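Putative thioesterase (Novosphingobium aromaticivorans, PDB 3CJY) is a putative acyl-CoA thioesterase with two HotDog-type domains, probably hydrolysing acyl-CoA thioesters, and binds a calcium ion. Local coordinates at residues A[92-96]-A[97-101]; A[137-140]-A[141-145]; A[27-31]-A[32-36]. All coordinates share one frame; numbering follows the deposited sequence.

Interaction 1: A[92-96]-A[97-101]; sequences AGTVD and GRLVF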
ATOM      1  N   ALA A  92      -0.390  -0.662 -17.701  1.00 15.31           N
ATOM      2  CA  ALA A  92      -1.799  -0.458 -17.942  1.00 15.29           C
ATOM      3  C   ALA A  92      -2.398  -1.744 -18.489  1.00 16.00           C
ATOM      4  O   ALA A  92      -1.857  -2.372 -19.432  1.00 15.80           O
ATOM      5  CB  ALA A  92      -2.031   0.684 -18.963  1.00 16.36           C
ATOM      6  N   GLY A  93      -3.548  -2.081 -17.931  1.00 15.17           N
ATOM      7  CA  GLY A  93      -4.340  -3.195 -18.416  1.00 15.25           C
ATOM      8  C   GLY A  93      -5.568  -2.654 -19.105  1.00 15.24           C
ATOM      9  O   GLY A  93      -6.249  -1.732 -18.616  1.00 15.60           O
ATOM     10  N   THR A  94      -5.810  -3.182 -20.292  1.00 15.19           N
ATOM     11  CA  THR A  94      -6.948  -2.775 -21.113  1.00 16.04           C
ATOM     12  C   THR A  94      -7.569  -3.974 -21.776  1.00 16.58           C
ATOM     13  O   THR A  94      -6.890  -4.944 -22.103  1.00 18.07           O
ATOM     14  CB  THR A  94      -6.541  -1.789 -22.264  1.00 15.78           C
ATOM     15  OG1 THR A  94      -5.471  -2.372 -23.004  1.00 16.19           O
ATOM     16  CG2 THR A  94      -6.088  -0.480 -21.739  1.00 18.63           C
ATOM     17  N   VAL A  95      -8.873  -3.864 -21.990  1.00 16.77           N
ATOM     18  CA  VAL A  95      -9.632  -4.854 -22.706  1.00 17.88           C
ATOM     19  C   VAL A  95     -10.369  -4.106 -23.817  1.00 19.90           C
ATOM     20  O   VAL A  95     -11.183  -3.223 -23.556  1.00 19.18           O
ATOM     21  CB  VAL A  95     -10.677  -5.536 -21.830  1.00 18.25           C
ATOM     22  CG1 VAL A  95     -11.511  -6.502 -22.653  1.00 15.58           C
ATOM     23  CG2 VAL A  95     -10.005  -6.234 -20.643  1.00 16.75           C
ATOM     24  N   ASP A  96     -10.056  -4.446 -25.048  1.00 22.95           N
ATOM     25  CA  ASP A  96     -10.721  -3.808 -26.151  1.00 25.21           C
ATOM     26  C   ASP A  96     -10.524  -2.302 -26.064  1.00 25.08           C
ATOM     27  O   ASP A  96     -11.411  -1.528 -26.412  1.00 26.02           O
ATOM     28  CB  ASP A  96     -12.214  -4.130 -26.122  1.00 26.58           C
ATOM     29  CG  ASP A  96     -12.511  -5.584 -26.440  1.00 30.99           C
ATOM     30  OD1 ASP A  96     -11.643  -6.247 -27.052  1.00 37.22           O
ATOM     31  OD2 ASP A  96     -13.628  -6.056 -26.096  1.00 37.56           O
ATOM     32  N   GLY A  97      -9.366  -1.904 -25.558  1.00 24.84           N
ATOM     33  CA  GLY A  97      -9.018  -0.500 -25.481  1.00 24.58           C
ATOM     34  C   GLY A  97      -9.529   0.173 -24.219  1.00 24.88           C
ATOM     35  O   GLY A  97      -9.124   1.284 -23.918  1.00 26.56           O
ATOM     36  N   ARG A  98     -10.416  -0.499 -23.491  1.00 23.46           N
ATOM     37  CA  ARG A  98     -10.983   0.034 -22.242  1.00 22.33           C
ATOM     38  C   ARG A  98     -10.028  -0.193 -21.082  1.00 20.93           C
ATOM     39  O   ARG A  98      -9.560  -1.294 -20.891  1.00 18.92           O
ATOM     40  CB  ARG A  98     -12.323  -0.658 -21.903  1.00 23.58           C
ATOM     41  CG  ARG A  98     -12.967  -0.170 -20.570  1.00 27.70           C
ATOM     42  CD  ARG A  98     -14.299  -0.885 -20.173  1.00 31.53           C
ATOM     43  NE  ARG A  98     -14.154  -2.211 -19.547  1.00 35.68           N
ATOM     44  CZ  ARG A  98     -14.094  -3.349 -20.231  1.00 36.96           C
ATOM     45  NH1 ARG A  98     -14.133  -3.317 -21.559  1.00 38.70           N
ATOM     46  NH2 ARG A  98     -13.972  -4.508 -19.606  1.00 35.80           N
ATOM     47  N   LEU A  99      -9.758   0.851 -20.308  1.00 19.98           N
ATOM     48  CA  LEU A  99      -8.876   0.710 -19.135  1.00 19.32           C
ATOM     49  C   LEU A  99      -9.546  -0.073 -18.014  1.00 18.77           C
ATOM     50  O   LEU A  99     -10.631   0.280 -17.537  1.00 19.97           O
ATOM     51  CB  LEU A  99      -8.471   2.077 -18.593  1.00 19.40           C
ATOM     52  CG  LEU A  99      -7.366   2.129 -17.558  1.00 20.13           C
ATOM     53  CD1 LEU A  99      -6.032   1.627 -18.144  1.00 17.58           C
ATOM     54  CD2 LEU A  99      -7.227   3.537 -17.031  1.00 21.04           C
ATOM     55  N   VAL A 100      -8.881  -1.136 -17.593  1.00 17.28           N
ATOM     56  CA  VAL A 100      -9.377  -1.975 -16.496  1.00 16.22           C
ATOM     57  C   VAL A 100      -8.518  -1.824 -15.232  1.00 15.48           C
ATOM     58  O   VAL A 100      -8.991  -1.985 -14.113  1.00 16.95           O
ATOM     59  CB  VAL A 100      -9.580  -3.448 -16.911  1.00 16.20           C
ATOM     60  CG1 VAL A 100     -10.662  -3.537 -17.985  1.00 17.15           C
ATOM     61  CG2 VAL A 100      -8.297  -4.103 -17.373  1.00 15.81           C
ATOM     62  N   PHE A 101      -7.259  -1.451 -15.415  1.00 15.27           N
ATOM     63  CA  PHE A 101      -6.361  -1.166 -14.287  1.00 14.87           C
ATOM     64  C   PHE A 101      -5.114  -0.422 -14.735  1.00 14.25           C
ATOM     65  O   PHE A 101      -4.773  -0.433 -15.888  1.00 14.36           O
ATOM     66  CB  PHE A 101      -5.987  -2.438 -13.444  1.00 14.61           C
ATOM     67  CG  PHE A 101      -5.112  -3.446 -14.157  1.00 14.62           C
ATOM     68  CD1 PHE A 101      -3.776  -3.204 -14.380  1.00 17.45           C
ATOM     69  CD2 PHE A 101      -5.626  -4.656 -14.548  1.00 18.90           C
ATOM     70  CE1 PHE A 101      -2.994  -4.138 -15.029  1.00 18.67           C
ATOM     71  CE2 PHE A 101      -4.852  -5.571 -15.226  1.00 20.70           C
ATOM     72  CZ  PHE A 101      -3.539  -5.309 -15.444  1.00 19.57           C
TER
HETATM   73  O   HOH W   1      -6.761  -3.316 -25.295  1.00 30.13           O
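Gly93 lies under the ring of Phe101 in a beta hairpin that joins strands 87-95 and 98-107 of the N-terminal HotDog domain through a type I' turn from Val95 to Arg98. Close to that turn a classic beta bulge sets Val100 and Phe101 both opposite Gly93, whose carbonyl O takes a bond of 2.9 Å from Val100 N and a weak one from Phe101 N. With chi1 at 68°, the Phe101 CG sits between its own backbone N and carbonyl carbon, and this folds the ring back over the partner strand. Gly93 CA then stands 3.8 Å from the ring centroid, 15° off the normal, in a CH-pi contact that a beta carbon on Gly93 would block. Val95 shares this face of the hairpin: its CG2 meets Val100 CG1 at 3.8 Å, and its CB lies beside the guanidinium of Arg98. The Arg98 chain is extended as far as CD and bends at chi3 (80°), which carries NH1 back to 3.6 Å from Val95 O, while NE and NH2 bond to Ser65 OG and Phe66 O. On the opposite face of the hairpin, Leu99 CD1 rests 4.2 Å from Ala92 CB and equally near Thr94 CG2, and Leu99 also packs on Leu80 of the second subunit. At the turn, one water spans Thr94 OG1 (2.8 Å) and Gly97 N (3.0 Å).

Interaction 2: A[137-140]-A[141-145]; sequences PAQD and DNARY
Asp140 holds its CG anti to the backbone N (chi1 -177°), which swings the carboxylate forward along the chain until OD1 receives the amide of Asn142 at 2.9 Å. That N-H reaches OD1 from the anti side, 29° out of the carboxylate plane. The other oxygen, OD2, is bonded to Gly31 N, so one oxygen serves its own turn while the other ties it to the loop 27-31, and the group's rotation is probably fixed. Asn142 places its own OD1 only 3.2 Å from Asp140 OD1, the carboxylate and amide planes turned 48° apart; two acceptors meet here, and the contact brings no bond. Ala143 N donates to Asp140 O over 3.0 Å, while the methyl of Ala143 packs 4.0 Å from Asp140 CB. Gln139 bends at chi2, bringing its amide toward the loop 27-31: OE1 accepts from Gly28 N, and a water lies 2.8 Å from Gln139 OE1 and 2.9 Å from Ala143 O, with more acceptors near it than it has protons. The backbone bond closes a type I beta turn from Asp140 to Ala143, and the carboxylate taking the amide two residues on is the hallmark of an Asx turn.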
ATOM      1  N   PRO A 137     -16.145 -18.571   0.011  1.00 23.39           N
ATOM      2  CA  PRO A 137     -17.379 -18.119  -0.586  1.00 23.27           C
ATOM      3  C   PRO A 137     -17.775 -18.915  -1.821  1.00 23.01           C
ATOM      4  O   PRO A 137     -16.930 -19.419  -2.553  1.00 22.72           O
ATOM      5  CB  PRO A 137     -17.053 -16.686  -0.978  1.00 23.66           C
ATOM      6  CG  PRO A 137     -15.634 -16.665  -1.103  1.00 24.11           C
ATOM      7  CD  PRO A 137     -15.067 -17.598  -0.125  1.00 23.51           C
ATOM      8  N   ALA A 138     -19.074 -19.051  -2.023  1.00 22.11           N
ATOM      9  CA  ALA A 138     -19.582 -19.743  -3.212  1.00 20.93           C
ATOM     10  C   ALA A 138     -19.068 -19.024  -4.453  1.00 19.71           C
ATOM     11  O   ALA A 138     -19.009 -17.812  -4.494  1.00 19.27           O
ATOM     12  CB  ALA A 138     -21.098 -19.769  -3.209  1.00 20.93           C
ATOM     13  N   GLN A 139     -18.700 -19.822  -5.448  1.00 19.25           N
ATOM     14  CA  GLN A 139     -18.150 -19.336  -6.706  1.00 18.28           C
ATOM     15  C   GLN A 139     -18.952 -19.868  -7.877  1.00 17.30           C
ATOM     16  O   GLN A 139     -19.501 -20.966  -7.835  1.00 17.42           O
ATOM     17  CB  GLN A 139     -16.703 -19.791  -6.845  1.00 19.49           C
ATOM     18  CG  GLN A 139     -15.747 -19.224  -5.742  1.00 18.77           C
ATOM     19  CD  GLN A 139     -15.465 -17.770  -5.935  1.00 19.39           C
ATOM     20  OE1 GLN A 139     -14.698 -17.392  -6.806  1.00 18.09           O
ATOM     21  NE2 GLN A 139     -16.090 -16.919  -5.111  1.00 21.92           N
ATOM     22  N   ASP A 140     -19.016 -19.039  -8.901  1.00 16.43           N
ATOM     23  CA  ASP A 140     -19.629 -19.417 -10.169  1.00 16.95           C
ATOM     24  C   ASP A 140     -18.877 -20.666 -10.633  1.00 16.67           C
ATOM     25  O   ASP A 140     -17.696 -20.765 -10.466  1.00 16.21           O
ATOM     26  CB  ASP A 140     -19.495 -18.266 -11.158  1.00 16.25           C
ATOM     27  CG  ASP A 140     -20.175 -18.538 -12.481  1.00 16.95           C
ATOM     28  OD1 ASP A 140     -19.542 -19.177 -13.346  1.00 13.29           O
ATOM     29  OD2 ASP A 140     -21.338 -18.106 -12.639  1.00 16.69           O
ATOM     30  N   ASP A 141     -19.560 -21.616 -11.242  1.00 17.66           N
ATOM     31  CA  ASP A 141     -18.907 -22.869 -11.659  1.00 18.16           C
ATOM     32  C   ASP A 141     -17.848 -22.707 -12.749  1.00 17.81           C
ATOM     33  O   ASP A 141     -17.009 -23.590 -12.959  1.00 17.34           O
ATOM     34  CB  ASP A 141     -19.942 -23.939 -11.968  1.00 20.16           C
ATOM     35  CG  ASP A 141     -20.570 -24.489 -10.683  1.00 21.94           C
ATOM     36  OD1 ASP A 141     -20.086 -24.118  -9.567  1.00 29.58           O
ATOM     37  OD2 ASP A 141     -21.541 -25.258 -10.788  1.00 31.02           O
ATOM     38  N   ASN A 142     -17.855 -21.534 -13.367  1.00 16.51           N
ATOM     39  CA  ASN A 142     -16.890 -21.182 -14.427  1.00 16.85           C
ATOM     40  C   ASN A 142     -15.760 -20.268 -13.909  1.00 16.21           C
ATOM     41  O   ASN A 142     -14.873 -19.842 -14.652  1.00 15.75           O
ATOM     42  CB  ASN A 142     -17.681 -20.505 -15.567  1.00 17.44           C
ATOM     43  CG  ASN A 142     -18.893 -21.350 -16.021  1.00 18.53           C
ATOM     44  OD1 ASN A 142     -20.073 -20.905 -15.958  1.00 19.07           O
ATOM     45  ND2 ASN A 142     -18.620 -22.569 -16.415  1.00 16.80           N
ATOM     46  N   ALA A 143     -15.820 -19.966 -12.605  1.00 15.22           N
ATOM     47  CA  ALA A 143     -14.812 -19.114 -11.926  1.00 15.53           C
ATOM     48  C   ALA A 143     -14.072 -20.068 -11.011  1.00 16.24           C
ATOM     49  O   ALA A 143     -14.491 -20.312  -9.893  1.00 18.39           O
ATOM     50  CB  ALA A 143     -15.481 -17.969 -11.150  1.00 14.71           C
ATOM     51  N   ARG A 144     -12.964 -20.620 -11.515  1.00 16.23           N
ATOM     52  CA  ARG A 144     -12.288 -21.754 -10.879  1.00 16.23           C
ATOM     53  C   ARG A 144     -10.935 -21.524 -10.269  1.00 16.51           C
ATOM     54  O   ARG A 144     -10.222 -22.478  -9.967  1.00 16.00           O
ATOM     55  CB  ARG A 144     -12.154 -22.881 -11.895  1.00 16.45           C
ATOM     56  CG  ARG A 144     -13.440 -23.099 -12.712  1.00 16.92           C
ATOM     57  CD  ARG A 144     -13.394 -24.353 -13.562  1.00 19.89           C
ATOM     58  NE  ARG A 144     -13.516 -25.534 -12.721  1.00 23.74           N
ATOM     59  N   TYR A 145     -10.571 -20.267 -10.099  1.00 15.39           N
ATOM     60  CA  TYR A 145      -9.259 -19.989  -9.487  1.00 14.58           C
ATOM     61  C   TYR A 145      -9.138 -20.659  -8.122  1.00 15.28           C
ATOM     62  O   TYR A 145      -8.128 -21.322  -7.796  1.00 15.33           O
ATOM     63  CB  TYR A 145      -9.037 -18.480  -9.299  1.00 14.95           C
ATOM     64  CG  TYR A 145      -7.849 -18.224  -8.410  1.00 15.01           C
ATOM     65  CD1 TYR A 145      -6.548 -18.367  -8.887  1.00 15.79           C
ATOM     66  CD2 TYR A 145      -8.018 -17.879  -7.072  1.00 15.90           C
ATOM     67  CE1 TYR A 145      -5.455 -18.207  -8.052  1.00 14.96           C
ATOM     68  CE2 TYR A 145      -6.926 -17.686  -6.249  1.00 15.14           C
ATOM     69  CZ  TYR A 145      -5.649 -17.870  -6.742  1.00 15.55           C
ATOM     70  OH  TYR A 145      -4.584 -17.717  -5.915  1.00 18.53           O
TER
HETATM   71  O   HOH W   2     -12.797 -19.133  -7.849  1.00 17.24           O

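Interaction 3: A[27-31]-A[32-36]; sequences VGPPG and HAYLF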
ATOM      1  N   VAL A  27     -12.600 -15.545 -10.689  1.00 15.32           N
ATOM      2  CA  VAL A  27     -13.372 -15.643  -9.453  1.00 15.51           C
ATOM      3  C   VAL A  27     -14.722 -14.916  -9.622  1.00 16.48           C
ATOM      4  O   VAL A  27     -14.955 -14.113 -10.554  1.00 17.39           O
ATOM      5  CB  VAL A  27     -12.629 -14.996  -8.251  1.00 16.13           C
ATOM      6  CG1 VAL A  27     -11.274 -15.738  -7.981  1.00 14.82           C
ATOM      7  CG2 VAL A  27     -12.459 -13.470  -8.498  1.00 15.20           C
ATOM      8  N   GLY A  28     -15.578 -15.169  -8.648  1.00 17.36           N
ATOM      9  CA  GLY A  28     -16.861 -14.514  -8.542  1.00 16.81           C
ATOM     10  C   GLY A  28     -17.946 -15.409  -8.015  1.00 17.07           C
ATOM     11  O   GLY A  28     -17.832 -16.635  -8.091  1.00 16.31           O
ATOM     12  N   PRO A  29     -18.995 -14.790  -7.460  1.00 18.11           N
ATOM     13  CA  PRO A  29     -20.149 -15.553  -7.045  1.00 19.69           C
ATOM     14  C   PRO A  29     -20.924 -15.993  -8.286  1.00 20.37           C
ATOM     15  O   PRO A  29     -20.728 -15.440  -9.383  1.00 20.61           O
ATOM     16  CB  PRO A  29     -20.972 -14.560  -6.243  1.00 19.86           C
ATOM     17  CG  PRO A  29     -20.607 -13.210  -6.778  1.00 19.05           C
ATOM     18  CD  PRO A  29     -19.210 -13.341  -7.373  1.00 19.48           C
ATOM     19  N   PRO A  30     -21.784 -16.981  -8.111  1.00 21.76           N
ATOM     20  CA  PRO A  30     -22.570 -17.503  -9.208  1.00 22.05           C
ATOM     21  C   PRO A  30     -23.202 -16.389  -9.994  1.00 22.18           C
ATOM     22  O   PRO A  30     -23.802 -15.470  -9.434  1.00 22.90           O
ATOM     23  CB  PRO A  30     -23.618 -18.338  -8.498  1.00 22.79           C
ATOM     24  CG  PRO A  30     -22.933 -18.790  -7.232  1.00 22.31           C
ATOM     25  CD  PRO A  30     -22.121 -17.610  -6.821  1.00 22.45           C
ATOM     26  N   GLY A  31     -22.999 -16.450 -11.293  1.00 22.19           N
ATOM     27  CA  GLY A  31     -23.547 -15.492 -12.211  1.00 22.16           C
ATOM     28  C   GLY A  31     -22.517 -14.499 -12.629  1.00 22.80           C
ATOM     29  O   GLY A  31     -22.737 -13.679 -13.519  1.00 23.00           O
ATOM     30  N   HIS A  32     -21.382 -14.571 -11.947  1.00 23.44           N
ATOM     31  CA  HIS A  32     -20.273 -13.690 -12.214  1.00 23.49           C
ATOM     32  C   HIS A  32     -18.968 -14.474 -12.270  1.00 22.25           C
ATOM     33  O   HIS A  32     -18.730 -15.416 -11.494  1.00 23.98           O
ATOM     34  CB  HIS A  32     -20.186 -12.617 -11.145  1.00 24.54           C
ATOM     35  CG  HIS A  32     -21.486 -11.927 -10.890  1.00 27.57           C
ATOM     36  ND1 HIS A  32     -22.525 -12.538 -10.219  1.00 31.59           N
ATOM     37  CD2 HIS A  32     -21.936 -10.700 -11.247  1.00 31.78           C
ATOM     38  CE1 HIS A  32     -23.562 -11.720 -10.178  1.00 32.87           C
ATOM     39  NE2 HIS A  32     -23.230 -10.596 -10.790  1.00 32.74           N
ATOM     40  N   ALA A  33     -18.146 -14.066 -13.212  1.00 19.54           N
ATOM     41  CA  ALA A  33     -16.825 -14.638 -13.412  1.00 17.23           C
ATOM     42  C   ALA A  33     -15.958 -13.558 -14.019  1.00 16.38           C
ATOM     43  O   ALA A  33     -16.178 -13.125 -15.172  1.00 17.17           O
ATOM     44  CB  ALA A  33     -16.899 -15.807 -14.309  1.00 15.80           C
ATOM     45  N   TYR A  34     -14.951 -13.138 -13.265  0.70 16.18           N
ATOM     46  CA  TYR A  34     -14.033 -12.108 -13.738  0.70 15.81           C
ATOM     47  C   TYR A  34     -12.644 -12.439 -13.238  0.70 15.25           C
ATOM     48  O   TYR A  34     -12.461 -13.222 -12.295  0.70 14.85           O
ATOM     49  CB  TYR A  34     -14.477 -10.703 -13.288  0.70 17.19           C
ATOM     50  CG  TYR A  34     -14.842 -10.680 -11.830  0.70 17.08           C
ATOM     51  CD1 TYR A  34     -13.885 -10.435 -10.843  0.70 22.22           C
ATOM     52  CD2 TYR A  34     -16.145 -10.967 -11.431  0.70 19.81           C
ATOM     53  CE1 TYR A  34     -14.225 -10.471  -9.506  0.70 21.55           C
ATOM     54  CE2 TYR A  34     -16.485 -10.998 -10.107  0.70 20.84           C
ATOM     55  CZ  TYR A  34     -15.523 -10.765  -9.152  0.70 22.14           C
ATOM     56  OH  TYR A  34     -15.924 -10.788  -7.836  0.70 23.57           O
ATOM     57  N   LEU A  35     -11.678 -11.829 -13.893  1.00 15.25           N
ATOM     58  CA  LEU A  35     -10.277 -11.979 -13.559  1.00 14.39           C
ATOM     59  C   LEU A  35     -10.041 -11.577 -12.110  1.00 14.28           C
ATOM     60  O   LEU A  35     -10.440 -10.494 -11.643  1.00 13.19           O
ATOM     61  CB  LEU A  35      -9.408 -11.139 -14.512  1.00 15.61           C
ATOM     62  CG  LEU A  35      -7.892 -11.194 -14.306  1.00 13.97           C
ATOM     63  CD1 LEU A  35      -7.305 -12.590 -14.514  1.00 15.45           C
ATOM     64  CD2 LEU A  35      -7.234 -10.170 -15.260  1.00 14.18           C
ATOM     65  N   PHE A  36      -9.451 -12.539 -11.404  1.00 13.52           N
ATOM     66  CA  PHE A  36      -9.024 -12.383 -10.018  1.00 14.21           C
ATOM     67  C   PHE A  36      -8.074 -11.187  -9.888  1.00 14.85           C
ATOM     68  O   PHE A  36      -7.118 -11.052 -10.632  1.00 14.40           O
ATOM     69  CB  PHE A  36      -8.362 -13.712  -9.567  1.00 13.05           C
ATOM     70  CG  PHE A  36      -7.847 -13.725  -8.162  1.00 14.16           C
ATOM     71  CD1 PHE A  36      -8.567 -13.193  -7.121  1.00 16.24           C
ATOM     72  CD2 PHE A  36      -6.639 -14.357  -7.904  1.00 16.51           C
ATOM     73  CE1 PHE A  36      -8.075 -13.254  -5.811  1.00 16.17           C
ATOM     74  CE2 PHE A  36      -6.127 -14.409  -6.611  1.00 16.06           C
ATOM     75  CZ  PHE A  36      -6.870 -13.875  -5.575  1.00 16.09           C
TER
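A small beta hairpin, made by the short strands 26-27 and 34-35 and closed by a type II turn from Pro29 to His32, brings Val27 against Tyr34 and Phe36. Val27 and Tyr34 form an antiparallel hydrogen-bonded pair: Val27 N donates to Tyr34 O at 2.8 Å, and Tyr34 N returns a bond of 2.9 Å to Val27 O. In the conformer of Tyr34 described here, one of two, the same Val27 O stands 3.4 Å above the plane of the Tyr34 ring, over its centre, because chi1 of 47° turns the ring back across the neighbouring strand. The two methyls of Val27 part between the aromatic residues, CG2 meeting Tyr34 CE1 at 3.6 Å and CG1 meeting Phe36 CD1 at 3.8 Å. An alanine here would remove both methyls and is likely to leave a gap between the two rings, with Tyr34 and Phe36 less firmly fixed in rotation. Gly28 carries no beta carbon, which at its backbone angles would collide with His32 O and crowd the Tyr34 ring. In the turn, His32 N bonds to Pro29 O at 2.8 Å. With its CG beside the backbone N (chi1 -50°), the imidazole of His32 folds back over the turn, and ND1 donates to Pro30 O at 3.3 Å; that oxygen lies close to the ring plane, whereas ND1 itself is well above the carbonyl plane of Pro30. Beyond the hairpin, Phe36 occupies the N-cap position of helix 37-52 and stacks its ring on Tyr145, while the Tyr34 ring meets Phe66 edge-to-face in the loop after strand 56-63.

Interactions 2 and 3 are parts of one continuous cluster: their centres lie about 6 Å apart, and the loop 137-145 of the C-terminal thioesterase domain is bonded to the hairpin 27-36 through Asp140 N to Gly28 O as well as by side chains. Interactions 1 and 3 both belong to the N-terminal HotDog part, but their centres are about 18 Å apart and they do not touch. Interaction 2 is a surface contact dominated by polar groups and water. The other two are partly buried and combine backbone pairing with aromatic and aliphatic packing, but interaction 1 joins two long strands with a bulge, whereas interaction 3 pairs very short ones leading into a helix.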